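Local coordinates for protein quercetin 2,3-dioxygenase (Escherichia coli, PDB 1TQ5) that cleaves the flavonoid quercetin with molecular oxygen in vitro, releasing carbon monoxide, as a metal-dependent bicupin of the pirin family, at residues 55-60 with 99-104; 91-96 with 128-133; 174-179 with 210-215. All coordinates share one frame; numbering follows the deposited sequence.

Contact 1: 55-60 with 99-104; sequences GTHPHK and IRHSEY. With CD (cadmium ion), chain B.
His59 and His101, on neighbouring antiparallel strands, hold one cadmium ion between them. The metal bonds run from His59 NE2 at 2.3 Å and from His101 NE2 to the cadmium at 2.6 Å; two waters complete the contacts found around the ion. The two imidazoles lie obliquely, their planes 61° apart, with His59 CD2 near His101 NE2. His101 CG sits between its backbone N and carbonyl carbon (chi1 77°), which starts its ring off toward the neighbouring strand. His57 also belongs to the divalent metal site, but as modelled its ring turns CE1 to the ion, CE1 lying 2.8 Å from the cadmium, and neither nitrogen bonds it. Its ring meets that of His101 obliquely, CE1 lying 3.1 Å from His101 NE2, while His101 O stands over one face of the His57 imidazole. Backbone bonds fix the register behind this cluster. His57 and His101 form a hydrogen-bonded pair, His101 N reaching His57 O at 3.0 Å, and His59 N donates to Ile99 O at 2.7 Å; the return bond from Ile99 N is weak. The other face of the sheet carries plain aliphatic packing, where Thr56 CG2 touches Arg100 CB at 3.6 Å and Arg100 CG rests against the Pro58 ring at its CB. Outside the two segments, the ring of Trp118 meets that of His59 at roughly a right angle. Glu103, assigned to the site by similarity, makes no bond to the ion in this model, the exact place of its carboxylate being uncertain. The chemistry is that of a cupin metal centre: imidazole nitrogens set by strand pairing, and two water-held positions consistent with places a substrate or oxygen could take when a catalytic metal is bound.

Contact 2: 91-96 with 128-133; sequences QIMSAG and PRYEQR
Ile92 and Glu131 exchange both of their backbone bonds across two antiparallel strands, whose axes run at 169°. Ile92 N reaches Glu131 O at 2.8 Å, and Glu131 N returns to Ile92 O. Two residues on, Ser94 N donates to Arg129 O at 3.0 Å, while the return bond, Arg129 N to Ser94 O, is weak. Met93, present as selenomethionine, and Tyr130 make the non-hydrogen-bonded pair between the two hydrogen-bonded pairs.

On the face of Ile92 and Ser94 the Arg129 side chain does the work. The chain bends at chi2 (117°), which places CD; beyond it NE meets Ser94 OG in the guanidinium plane, at 2.7 Å and almost straight. NH1 forms a salt bridge with Glu131 OE2 at 2.9 Å, approaching from above the carboxylate plane, and Ile92 CG2 lies over one face of the guanidinium, toward its rim. Glu63 makes a salt bridge to Arg129 NH2 and a hydrogen bond to Ser94 OG, and Lys155 O takes a further bond from NH2, so NE, NH1 and NH2 all have partners. An alanine here would probably leave Ser94 OG and the carboxylates of Glu131 and Glu63 without their cationic partner and uncover Ile92.

On the opposite face Tyr130 OH donates to Gln91 OE1 at 2.7 Å, OE1 lying at the ring edge, in its plane, with the amide turned 75° from the ring. Gln91 NE2 is bonded to Thr66 OG1. Met93 CB touches Tyr130 CD1 at 4.1 Å, and the rest of its side chain leads away toward His101 and Ile99. The pair, strand 129-133 outermost, closes one edge of the larger sheet; the face of Gln91, Met93 and Tyr130 packs on strands 72-77, 82-86 and 99-104, His75 stacking on Tyr130, as in a cupin beta-sandwich.

Contact 3: 174-179 with 210-215; sequences VHQIAA and EQAISI
The tip of Ile177, CD1, crosses over CG1 of Ile213, and the packing is tight: Ile177 CD1 stands only 3.3 Å from Ile213 CG1, closer than usual for two carbons. Ile177 CG1 also lies over the centre of the His175 imidazole, 4.0 Å above its plane, so Ile177 touches both that ring, through CG1, and Ile213, through CD1. On the other side of the strand pair the apolar contact is lighter, Val174 CG1 resting 4.0 Å from Ala212 CB. Val174 CG1 is anti to the backbone N (chi1 180°), which carries it over toward the facing strand.

Backbone pairing is brief. His175 N donates to Ile213 O at 3.0 Å, in the carbonyl plane and on a lone pair, and Ile213 N answers to His175 O at 2.9 Å. Beyond His175 the chains leave strand geometry, and a water bridges the two, donating to Gln211 O at 2.7 Å and, weakly, to Gln176 OE1. Asn195 braces the second segment through its side chain, bonded to Ser214 N and Ala212 O.

The His175 ring turns into the barrel, where Tyr163 meets it edge to face and Trp165 packs near it. Strand 172-175 is the outer member of a four-stranded antiparallel sheet, joined by this pairing to strand 213-217: an edge pairing of the smaller sheet of a cupin beta-sandwich, here that of the C-terminal domain.

In the fold
The three contacts divide between the two cupin domains of the chain. Contacts 1 and 2 belong to the N-terminal one: their centres are 12 Å apart and their segments alternate along the chain (55-60, 91-96, 99-104, 128-133), strand 90-94 leading directly into strand 99-104. They lie in different sheets, the four-stranded and the seven-stranded, which meet where Ala95 and Met93 pack against His59, Lys60, Ile99 and His101, backing the metal site. Contact 3 follows in the chain, about 36 Å from contact 1 and 29 Å from contact 2 between centres. It joins strands of a four-stranded sheet with the same strand order as that of contact 1, consistent with two similar domains.

Contact 1: 55-60 with 99-104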
ATOM      1  N   GLY A  55      -9.975  15.969  -7.029  1.00 31.76           N
ATOM      2  CA  GLY A  55     -10.263  16.453  -8.370  1.00 32.56           C
ATOM      3  C   GLY A  55      -9.156  16.002  -9.304  1.00 32.04           C
ATOM      4  O   GLY A  55      -8.202  15.375  -8.864  1.00 31.39           O
ATOM      5  N   THR A  56      -9.261  16.323 -10.587  1.00 32.81           N
ATOM      6  CA  THR A  56      -8.248  15.901 -11.549  1.00 34.26           C
ATOM      7  C   THR A  56      -6.885  16.549 -11.319  1.00 33.18           C
ATOM      8  O   THR A  56      -6.786  17.758 -11.106  1.00 33.47           O
ATOM      9  CB  THR A  56      -8.681  16.205 -12.995  1.00 35.25           C
ATOM     10  OG1 THR A  56     -10.030  15.766 -13.198  1.00 43.25           O
ATOM     11  CG2 THR A  56      -7.773  15.476 -13.976  1.00 32.50           C
ATOM     12  N   HIS A  57      -5.841  15.727 -11.378  1.00 32.06           N
ATOM     13  CA  HIS A  57      -4.462  16.176 -11.188  1.00 32.90           C
ATOM     14  C   HIS A  57      -3.512  15.254 -11.952  1.00 33.43           C
ATOM     15  O   HIS A  57      -3.799  14.068 -12.144  1.00 34.16           O
ATOM     16  CB  HIS A  57      -4.111  16.187  -9.698  1.00 33.98           C
ATOM     17  CG  HIS A  57      -4.729  15.062  -8.928  1.00 37.66           C
ATOM     18  ND1 HIS A  57      -4.375  13.744  -9.116  1.00 43.86           N
ATOM     19  CD2 HIS A  57      -5.704  15.058  -7.991  1.00 43.36           C
ATOM     20  CE1 HIS A  57      -5.107  12.978  -8.329  1.00 44.90           C
ATOM     21  NE2 HIS A  57      -5.922  13.749  -7.636  1.00 45.59           N
ATOM     22  N   PRO A  58      -2.364  15.787 -12.394  1.00 35.00           N
ATOM     23  CA  PRO A  58      -1.372  15.015 -13.146  1.00 35.17           C
ATOM     24  C   PRO A  58      -0.376  14.208 -12.321  1.00 33.13           C
ATOM     25  O   PRO A  58      -0.099  14.516 -11.166  1.00 32.64           O
ATOM     26  CB  PRO A  58      -0.669  16.090 -13.964  1.00 35.65           C
ATOM     27  CG  PRO A  58      -0.576  17.203 -12.956  1.00 37.88           C
ATOM     28  CD  PRO A  58      -1.978  17.209 -12.340  1.00 37.78           C
ATOM     29  N   HIS A  59       0.163  13.174 -12.954  1.00 32.79           N
ATOM     30  CA  HIS A  59       1.163  12.301 -12.355  1.00 33.40           C
ATOM     31  C   HIS A  59       2.130  11.892 -13.445  1.00 35.03           C
ATOM     32  O   HIS A  59       1.744  11.760 -14.604  1.00 34.85           O
ATOM     33  CB  HIS A  59       0.525  11.050 -11.762  1.00 33.13           C
ATOM     34  CG  HIS A  59       0.024  11.239 -10.371  1.00 31.06           C
ATOM     35  ND1 HIS A  59       0.843  11.644  -9.340  1.00 34.09           N
ATOM     36  CD2 HIS A  59      -1.212  11.100  -9.841  1.00 30.42           C
ATOM     37  CE1 HIS A  59       0.131  11.749  -8.233  1.00 35.13           C
ATOM     38  NE2 HIS A  59      -1.118  11.426  -8.511  1.00 31.29           N
ATOM     39  N   LYS A  60       3.383  11.683 -13.064  1.00 34.71           N
ATOM     40  CA  LYS A  60       4.412  11.296 -14.011  1.00 37.54           C
ATOM     41  C   LYS A  60       5.334  10.293 -13.327  1.00 37.26           C
ATOM     42  O   LYS A  60       5.591  10.398 -12.131  1.00 38.43           O
ATOM     43  CB  LYS A  60       5.201  12.537 -14.433  1.00 39.21           C
ATOM     44  CG  LYS A  60       6.038  12.379 -15.686  1.00 44.14           C
ATOM     45  CD  LYS A  60       6.846  13.644 -15.943  1.00 46.82           C
ATOM     46  CE  LYS A  60       7.455  13.653 -17.334  1.00 50.72           C
ATOM     47  NZ  LYS A  60       6.415  13.788 -18.395  1.00 54.15           N
ATOM     48  N   ILE A  99      -0.045  11.539 -16.983  1.00 37.11           N
ATOM     49  CA  ILE A  99      -1.451  11.171 -16.888  1.00 37.23           C
ATOM     50  C   ILE A  99      -2.162  11.995 -15.814  1.00 34.62           C
ATOM     51  O   ILE A  99      -1.535  12.501 -14.884  1.00 35.39           O
ATOM     52  CB  ILE A  99      -1.580   9.649 -16.567  1.00 38.37           C
ATOM     53  CG1 ILE A  99      -2.735   9.026 -17.357  1.00 43.11           C
ATOM     54  CG2 ILE A  99      -1.743   9.433 -15.065  1.00 41.83           C
ATOM     55  CD1 ILE A  99      -4.104   9.514 -16.978  1.00 32.59           C
ATOM     56  N   ARG A 100      -3.473  12.145 -15.961  1.00 31.69           N
ATOM     57  CA  ARG A 100      -4.282  12.880 -15.000  1.00 30.65           C
ATOM     58  C   ARG A 100      -5.400  11.966 -14.520  1.00 28.92           C
ATOM     59  O   ARG A 100      -5.932  11.168 -15.293  1.00 26.75           O
ATOM     60  CB  ARG A 100      -4.883  14.131 -15.647  1.00 33.25           C
ATOM     61  CG  ARG A 100      -3.925  15.307 -15.743  1.00 38.69           C
ATOM     62  CD  ARG A 100      -4.504  16.437 -16.583  1.00 43.90           C
ATOM     63  NE  ARG A 100      -4.595  16.074 -17.996  1.00 51.56           N
ATOM     64  CZ  ARG A 100      -3.551  15.765 -18.761  1.00 57.21           C
ATOM     65  NH1 ARG A 100      -2.324  15.775 -18.256  1.00 60.02           N
ATOM     66  NH2 ARG A 100      -3.734  15.439 -20.034  1.00 56.45           N
ATOM     67  N   HIS A 101      -5.751  12.059 -13.245  1.00 27.20           N
ATOM     68  CA  HIS A 101      -6.826  11.223 -12.741  1.00 26.68           C
ATOM     69  C   HIS A 101      -7.499  11.842 -11.536  1.00 26.62           C
ATOM     70  O   HIS A 101      -7.014  12.818 -10.968  1.00 23.97           O
ATOM     71  CB  HIS A 101      -6.313   9.823 -12.374  1.00 25.70           C
ATOM     72  CG  HIS A 101      -5.577   9.765 -11.070  1.00 29.96           C
ATOM     73  ND1 HIS A 101      -5.687   8.701 -10.203  1.00 30.20           N
ATOM     74  CD2 HIS A 101      -4.719  10.637 -10.488  1.00 32.58           C
ATOM     75  CE1 HIS A 101      -4.931   8.919  -9.141  1.00 32.19           C
ATOM     76  NE2 HIS A 101      -4.333  10.086  -9.289  1.00 34.77           N
ATOM     77  N   SER A 102      -8.637  11.271 -11.166  1.00 25.91           N
ATOM     78  CA  SER A 102      -9.383  11.725 -10.008  1.00 27.28           C
ATOM     79  C   SER A 102      -9.967  10.486  -9.350  1.00 25.59           C
ATOM     80  O   SER A 102     -10.154   9.458 -10.003  1.00 27.83           O
ATOM     81  CB  SER A 102     -10.514  12.668 -10.428  1.00 28.82           C
ATOM     82  OG  SER A 102     -11.532  11.957 -11.105  1.00 36.65           O
ATOM     83  N   GLU A 103     -10.235  10.590  -8.055  1.00 25.83           N
ATOM     84  CA  GLU A 103     -10.810   9.500  -7.271  1.00 28.42           C
ATOM     85  C   GLU A 103     -11.785  10.109  -6.284  1.00 27.09           C
ATOM     86  O   GLU A 103     -11.424  11.014  -5.538  1.00 29.12           O
ATOM     87  CB  GLU A 103      -9.729   8.757  -6.480  1.00 28.31           C
ATOM     88  CG  GLU A 103      -9.223   7.482  -7.122  1.00 39.28           C
ATOM     89  CD  GLU A 103      -7.922   7.686  -7.859  1.00 48.97           C
ATOM     90  OE1 GLU A 103      -7.022   8.337  -7.284  1.00 50.78           O
ATOM     91  OE2 GLU A 103      -7.794   7.187  -8.999  1.00 47.79           O
ATOM     92  N   TYR A 104     -13.013   9.612  -6.266  1.00 25.89           N
ATOM     93  CA  TYR A 104     -13.991  10.147  -5.338  1.00 24.57           C
ATOM     94  C   TYR A 104     -14.856   9.054  -4.732  1.00 22.34           C
ATOM     95  O   TYR A 104     -14.854   7.910  -5.185  1.00 19.97           O
ATOM     96  CB  TYR A 104     -14.863  11.200  -6.040  1.00 27.19           C
ATOM     97  CG  TYR A 104     -15.865  10.633  -7.013  1.00 27.77           C
ATOM     98  CD1 TYR A 104     -17.108  10.182  -6.576  1.00 34.48           C
ATOM     99  CD2 TYR A 104     -15.562  10.521  -8.368  1.00 32.74           C
ATOM    100  CE1 TYR A 104     -18.025   9.631  -7.463  1.00 39.11           C
ATOM    101  CE2 TYR A 104     -16.472   9.971  -9.264  1.00 34.69           C
ATOM    102  CZ  TYR A 104     -17.701   9.526  -8.804  1.00 41.21           C
ATOM    103  OH  TYR A 104     -18.601   8.955  -9.679  1.00 47.10           O
TER
HETATM  104 CD    CD B1000      -3.100  11.297  -7.376  1.00 38.71          CD
HETATM  105  O   HOH W   1      -1.717  12.750  -5.615  1.00 30.95           O
HETATM  106  O   HOH W   2      -2.782   9.450  -5.681  1.00 21.64           O

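Contact 2: 91-96 with 128-133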
ATOM      1  N   GLN A  91      -6.437  -1.681  -7.246  1.00 22.08           N
ATOM      2  CA  GLN A  91      -6.402  -1.065  -8.556  1.00 22.49           C
ATOM      3  C   GLN A  91      -4.985  -0.527  -8.651  1.00 23.45           C
ATOM      4  O   GLN A  91      -4.388  -0.168  -7.639  1.00 20.16           O
ATOM      5  CB  GLN A  91      -7.425   0.075  -8.680  1.00 24.34           C
ATOM      6  CG  GLN A  91      -6.991   1.428  -8.112  1.00 27.43           C
ATOM      7  CD  GLN A  91      -8.054   2.505  -8.283  1.00 33.21           C
ATOM      8  OE1 GLN A  91      -8.948   2.380  -9.115  1.00 29.59           O
ATOM      9  NE2 GLN A  91      -7.949   3.573  -7.501  1.00 27.56           N
ATOM     10  N   ILE A  92      -4.422  -0.518  -9.850  1.00 21.90           N
ATOM     11  CA  ILE A  92      -3.081   0.014 -10.005  1.00 25.95           C
ATOM     12  C   ILE A  92      -3.023   0.849 -11.269  1.00 26.83           C
ATOM     13  O   ILE A  92      -3.704   0.557 -12.254  1.00 27.98           O
ATOM     14  CB  ILE A  92      -2.017  -1.106 -10.052  1.00 26.14           C
ATOM     15  CG1 ILE A  92      -0.616  -0.485  -9.998  1.00 33.88           C
ATOM     16  CG2 ILE A  92      -2.181  -1.941 -11.308  1.00 32.63           C
ATOM     17  CD1 ILE A  92       0.505  -1.494  -9.828  1.00 32.59           C
HETATM   18  N   MSE A  93      -2.217   1.901 -11.227  1.00 27.14           N
HETATM   19  CA  MSE A  93      -2.065   2.798 -12.359  1.00 27.80           C
HETATM   20  C   MSE A  93      -0.605   3.221 -12.503  1.00 29.72           C
HETATM   21  O   MSE A  93       0.057   3.543 -11.515  1.00 30.06           O
HETATM   22  CB  MSE A  93      -2.945   4.028 -12.135  1.00 27.78           C
HETATM   23  CG  MSE A  93      -3.013   5.015 -13.282  1.00 35.23           C
HETATM   24 SE   MSE A  93      -4.093   6.407 -12.846  1.00 33.22          SE
HETATM   25  CE  MSE A  93      -2.911   7.493 -12.025  1.00 40.45           C
ATOM     26  N   SER A  94      -0.105   3.198 -13.731  1.00 29.62           N
ATOM     27  CA  SER A  94       1.260   3.615 -14.014  1.00 30.49           C
ATOM     28  C   SER A  94       1.165   4.982 -14.675  1.00 31.20           C
ATOM     29  O   SER A  94       0.605   5.106 -15.763  1.00 30.97           O
ATOM     30  CB  SER A  94       1.940   2.633 -14.973  1.00 31.63           C
ATOM     31  OG  SER A  94       2.126   1.363 -14.375  1.00 34.97           O
ATOM     32  N   ALA A  95       1.692   6.012 -14.017  1.00 32.66           N
ATOM     33  CA  ALA A  95       1.643   7.358 -14.578  1.00 34.16           C
ATOM     34  C   ALA A  95       2.453   7.414 -15.873  1.00 34.20           C
ATOM     35  O   ALA A  95       2.133   8.175 -16.787  1.00 35.51           O
ATOM     36  CB  ALA A  95       2.183   8.373 -13.574  1.00 34.00           C
ATOM     37  N   GLY A  96       3.499   6.598 -15.944  1.00 35.71           N
ATOM     38  CA  GLY A  96       4.332   6.564 -17.131  1.00 36.62           C
ATOM     39  C   GLY A  96       4.791   7.936 -17.588  1.00 38.17           C
ATOM     40  O   GLY A  96       5.272   8.738 -16.788  1.00 36.00           O
ATOM     41  N   PRO A 128       1.475   4.786 -20.099  1.00 41.92           N
ATOM     42  CA  PRO A 128       0.369   4.821 -19.137  1.00 38.79           C
ATOM     43  C   PRO A 128      -0.536   3.597 -19.225  1.00 38.52           C
ATOM     44  O   PRO A 128      -0.933   3.188 -20.313  1.00 37.95           O
ATOM     45  CB  PRO A 128      -0.366   6.102 -19.512  1.00 37.95           C
ATOM     46  CG  PRO A 128       0.745   6.989 -19.991  1.00 39.42           C
ATOM     47  CD  PRO A 128       1.546   6.049 -20.858  1.00 42.18           C
ATOM     48  N   ARG A 129      -0.866   3.019 -18.074  1.00 36.87           N
ATOM     49  CA  ARG A 129      -1.728   1.844 -18.037  1.00 34.68           C
ATOM     50  C   ARG A 129      -2.559   1.811 -16.763  1.00 33.18           C
ATOM     51  O   ARG A 129      -2.151   2.337 -15.725  1.00 31.96           O
ATOM     52  CB  ARG A 129      -0.890   0.573 -18.126  1.00 36.76           C
ATOM     53  CG  ARG A 129       0.105   0.434 -16.997  1.00 42.14           C
ATOM     54  CD  ARG A 129      -0.176  -0.787 -16.142  1.00 42.94           C
ATOM     55  NE  ARG A 129       0.647  -0.771 -14.937  1.00 43.18           N
ATOM     56  CZ  ARG A 129       0.760  -1.783 -14.086  1.00 37.88           C
ATOM     57  NH1 ARG A 129       0.100  -2.915 -14.298  1.00 34.25           N
ATOM     58  NH2 ARG A 129       1.540  -1.657 -13.020  1.00 35.72           N
ATOM     59  N   TYR A 130      -3.731   1.194 -16.851  1.00 29.52           N
ATOM     60  CA  TYR A 130      -4.615   1.082 -15.705  1.00 28.95           C
ATOM     61  C   TYR A 130      -5.192  -0.315 -15.602  1.00 27.31           C
ATOM     62  O   TYR A 130      -5.835  -0.804 -16.534  1.00 27.32           O
ATOM     63  CB  TYR A 130      -5.771   2.076 -15.793  1.00 27.62           C
ATOM     64  CG  TYR A 130      -6.758   1.895 -14.663  1.00 25.07           C
ATOM     65  CD1 TYR A 130      -6.419   2.251 -13.358  1.00 28.44           C
ATOM     66  CD2 TYR A 130      -8.002   1.300 -14.885  1.00 32.86           C
ATOM     67  CE1 TYR A 130      -7.288   2.018 -12.299  1.00 29.66           C
ATOM     68  CE2 TYR A 130      -8.880   1.060 -13.833  1.00 26.86           C
ATOM     69  CZ  TYR A 130      -8.513   1.421 -12.541  1.00 27.20           C
ATOM     70  OH  TYR A 130      -9.361   1.171 -11.487  1.00 26.92           O
ATOM     71  N   GLU A 131      -4.970  -0.953 -14.461  1.00 26.31           N
ATOM     72  CA  GLU A 131      -5.482  -2.291 -14.241  1.00 25.60           C
ATOM     73  C   GLU A 131      -6.186  -2.412 -12.899  1.00 25.67           C
ATOM     74  O   GLU A 131      -5.872  -1.704 -11.937  1.00 22.78           O
ATOM     75  CB  GLU A 131      -4.351  -3.317 -14.333  1.00 27.22           C
ATOM     76  CG  GLU A 131      -3.774  -3.455 -15.727  1.00 33.19           C
ATOM     77  CD  GLU A 131      -2.833  -4.633 -15.845  1.00 46.30           C
ATOM     78  OE1 GLU A 131      -3.300  -5.782 -15.698  1.00 55.78           O
ATOM     79  OE2 GLU A 131      -1.628  -4.406 -16.078  1.00 53.78           O
ATOM     80  N   GLN A 132      -7.154  -3.312 -12.851  1.00 23.26           N
ATOM     81  CA  GLN A 132      -7.919  -3.545 -11.640  1.00 25.04           C
ATOM     82  C   GLN A 132      -8.166  -5.038 -11.600  1.00 25.01           C
ATOM     83  O   GLN A 132      -8.351  -5.660 -12.647  1.00 23.25           O
ATOM     84  CB  GLN A 132      -9.243  -2.782 -11.713  1.00 22.53           C
ATOM     85  CG  GLN A 132      -9.980  -2.619 -10.393  1.00 25.96           C
ATOM     86  CD  GLN A 132     -10.717  -3.871  -9.950  1.00 29.72           C
ATOM     87  OE1 GLN A 132     -11.498  -4.449 -10.709  1.00 30.24           O
ATOM     88  NE2 GLN A 132     -10.482  -4.287  -8.708  1.00 37.14           N
ATOM     89  N   ARG A 133      -8.157  -5.619 -10.405  1.00 28.37           N
ATOM     90  CA  ARG A 133      -8.391  -7.052 -10.282  1.00 27.21           C
ATOM     91  C   ARG A 133      -9.145  -7.431  -9.021  1.00 28.75           C
ATOM     92  O   ARG A 133      -8.968  -6.824  -7.959  1.00 30.12           O
ATOM     93  CB  ARG A 133      -7.062  -7.818 -10.318  1.00 30.70           C
ATOM     94  CG  ARG A 133      -7.213  -9.335 -10.148  1.00 26.48           C
ATOM     95  CD  ARG A 133      -6.070 -10.076 -10.814  1.00 31.33           C
ATOM     96  NE  ARG A 133      -6.314 -11.514 -10.920  1.00 29.83           N
ATOM     97  CZ  ARG A 133      -5.600 -12.334 -11.689  1.00 27.22           C
ATOM     98  NH1 ARG A 133      -4.604 -11.856 -12.423  0.50 21.57           N
ATOM     99  NH2 ARG A 133      -5.868 -13.632 -11.721  1.00 33.39           N
TER

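Contact 3: 174-179 with 210-215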
ATOM      1  N   VAL A 174       6.424 -17.844   7.628  1.00 43.12           N
ATOM      2  CA  VAL A 174       7.756 -17.302   7.387  1.00 43.66           C
ATOM      3  C   VAL A 174       7.942 -16.968   5.910  1.00 42.69           C
ATOM      4  O   VAL A 174       7.439 -17.677   5.041  1.00 41.38           O
ATOM      5  CB  VAL A 174       8.857 -18.323   7.784  1.00 43.23           C
ATOM      6  CG1 VAL A 174      10.236 -17.738   7.511  1.00 44.55           C
ATOM      7  CG2 VAL A 174       8.720 -18.707   9.248  1.00 44.10           C
ATOM      8  N   HIS A 175       8.664 -15.885   5.641  1.00 43.72           N
ATOM      9  CA  HIS A 175       8.956 -15.458   4.273  1.00 44.60           C
ATOM     10  C   HIS A 175      10.476 -15.320   4.172  1.00 45.08           C
ATOM     11  O   HIS A 175      11.085 -14.563   4.927  1.00 41.93           O
ATOM     12  CB  HIS A 175       8.292 -14.111   3.973  1.00 44.63           C
ATOM     13  CG  HIS A 175       8.442 -13.668   2.550  1.00 46.77           C
ATOM     14  ND1 HIS A 175       8.277 -12.358   2.156  1.00 53.17           N
ATOM     15  CD2 HIS A 175       8.728 -14.364   1.424  1.00 51.81           C
ATOM     16  CE1 HIS A 175       8.458 -12.264   0.851  1.00 50.70           C
ATOM     17  NE2 HIS A 175       8.733 -13.468   0.383  1.00 53.04           N
ATOM     18  N   GLN A 176      11.079 -16.053   3.239  1.00 47.59           N
ATOM     19  CA  GLN A 176      12.529 -16.042   3.051  1.00 50.52           C
ATOM     20  C   GLN A 176      13.160 -14.658   2.898  1.00 52.13           C
ATOM     21  O   GLN A 176      13.318 -13.939   3.885  1.00 55.58           O
ATOM     22  CB  GLN A 176      12.909 -16.921   1.855  1.00 51.17           C
ATOM     23  CG  GLN A 176      12.529 -18.391   2.022  1.00 54.51           C
ATOM     24  CD  GLN A 176      13.280 -19.074   3.155  1.00 57.85           C
ATOM     25  OE1 GLN A 176      13.277 -18.604   4.294  1.00 57.46           O
ATOM     26  NE2 GLN A 176      13.920 -20.197   2.846  1.00 51.01           N
ATOM     27  N   ILE A 177      13.528 -14.299   1.668  1.00 53.12           N
ATOM     28  CA  ILE A 177      14.164 -13.013   1.355  1.00 53.35           C
ATOM     29  C   ILE A 177      15.681 -13.155   1.386  1.00 54.32           C
ATOM     30  O   ILE A 177      16.254 -13.563   2.395  1.00 54.02           O
ATOM     31  CB  ILE A 177      13.761 -11.906   2.354  1.00 53.76           C
ATOM     32  CG1 ILE A 177      12.241 -11.751   2.367  1.00 57.21           C
ATOM     33  CG2 ILE A 177      14.413 -10.583   1.967  1.00 51.37           C
ATOM     34  CD1 ILE A 177      11.736 -11.062   3.595  1.00 32.59           C
ATOM     35  N   ALA A 178      16.331 -12.807   0.282  1.00 55.83           N
ATOM     36  CA  ALA A 178      17.783 -12.918   0.197  1.00 56.13           C
ATOM     37  C   ALA A 178      18.466 -11.585  -0.086  1.00 54.68           C
ATOM     38  O   ALA A 178      17.831 -10.527  -0.064  1.00 52.62           O
ATOM     39  CB  ALA A 178      18.158 -13.928  -0.882  1.00 57.78           C
ATOM     40  N   ALA A 179      19.770 -11.656  -0.344  1.00 52.89           N
ATOM     41  CA  ALA A 179      20.555 -10.472  -0.644  1.00 50.84           C
ATOM     42  C   ALA A 179      20.289  -9.292   0.268  1.00 47.35           C
ATOM     43  O   ALA A 179      19.903  -9.462   1.426  1.00 46.97           O
ATOM     44  N   GLU A 210      18.075  -9.017   7.075  1.00 35.60           N
ATOM     45  CA  GLU A 210      17.525 -10.245   7.634  1.00 37.67           C
ATOM     46  C   GLU A 210      17.263 -11.209   6.479  1.00 37.12           C
ATOM     47  O   GLU A 210      17.076 -10.779   5.338  1.00 37.93           O
ATOM     48  CB  GLU A 210      16.218  -9.959   8.384  1.00 39.24           C
ATOM     49  CG  GLU A 210      15.612 -11.185   9.044  1.00 47.08           C
ATOM     50  CD  GLU A 210      16.581 -11.872   9.990  1.00 55.29           C
ATOM     51  OE1 GLU A 210      17.026 -11.222  10.959  1.00 65.28           O
ATOM     52  OE2 GLU A 210      16.897 -13.060   9.767  1.00 56.26           O
ATOM     53  N   GLN A 211      17.249 -12.505   6.770  1.00 33.81           N
ATOM     54  CA  GLN A 211      17.018 -13.505   5.734  1.00 35.85           C
ATOM     55  C   GLN A 211      15.657 -14.183   5.848  1.00 34.02           C
ATOM     56  O   GLN A 211      15.253 -14.924   4.956  1.00 35.94           O
ATOM     57  CB  GLN A 211      18.132 -14.559   5.768  1.00 37.40           C
ATOM     58  CG  GLN A 211      18.306 -15.249   7.120  1.00 40.11           C
ATOM     59  CD  GLN A 211      19.532 -16.147   7.159  1.00 42.38           C
ATOM     60  OE1 GLN A 211      19.664 -17.072   6.354  1.00 44.39           O
ATOM     61  NE2 GLN A 211      20.437 -15.876   8.098  1.00 33.20           N
ATOM     62  N   ALA A 212      14.948 -13.925   6.943  1.00 32.84           N
ATOM     63  CA  ALA A 212      13.634 -14.525   7.151  1.00 32.96           C
ATOM     64  C   ALA A 212      12.712 -13.648   7.989  1.00 32.67           C
ATOM     65  O   ALA A 212      13.133 -13.030   8.966  1.00 33.55           O
ATOM     66  CB  ALA A 212      13.786 -15.890   7.811  1.00 32.63           C
ATOM     67  N   ILE A 213      11.447 -13.593   7.595  1.00 31.23           N
ATOM     68  CA  ILE A 213      10.454 -12.812   8.318  1.00 31.10           C
ATOM     69  C   ILE A 213       9.527 -13.806   9.004  1.00 29.84           C
ATOM     70  O   ILE A 213       8.866 -14.606   8.337  1.00 29.73           O
ATOM     71  CB  ILE A 213       9.622 -11.928   7.359  1.00 30.43           C
ATOM     72  CG1 ILE A 213      10.532 -10.917   6.651  1.00 34.17           C
ATOM     73  CG2 ILE A 213       8.517 -11.223   8.122  1.00 33.87           C
ATOM     74  CD1 ILE A 213      11.218  -9.937   7.571  1.00 32.59           C
ATOM     75  N   SER A 214       9.502 -13.772  10.332  1.00 29.14           N
ATOM     76  CA  SER A 214       8.651 -14.664  11.117  1.00 28.17           C
ATOM     77  C   SER A 214       7.469 -13.857  11.607  1.00 27.44           C
ATOM     78  O   SER A 214       7.634 -12.815  12.238  1.00 25.13           O
ATOM     79  CB  SER A 214       9.405 -15.235  12.319  1.00 28.94           C
ATOM     80  OG  SER A 214      10.496 -16.038  11.905  1.00 37.07           O
ATOM     81  N   ILE A 215       6.274 -14.346  11.320  1.00 28.04           N
ATOM     82  CA  ILE A 215       5.075 -13.647  11.713  1.00 30.02           C
ATOM     83  C   ILE A 215       4.160 -14.533  12.551  1.00 29.91           C
ATOM     84  O   ILE A 215       3.897 -15.683  12.201  1.00 31.43           O
ATOM     85  CB  ILE A 215       4.330 -13.150  10.456  1.00 32.65           C
ATOM     86  CG1 ILE A 215       3.164 -12.247  10.843  1.00 36.24           C
ATOM     87  CG2 ILE A 215       3.840 -14.338   9.645  1.00 36.60           C
ATOM     88  CD1 ILE A 215       2.473 -11.622   9.628  1.00 32.59           C
TER
HETATM   89  O   HOH W   3      15.913 -17.429   4.206  1.00 60.61           O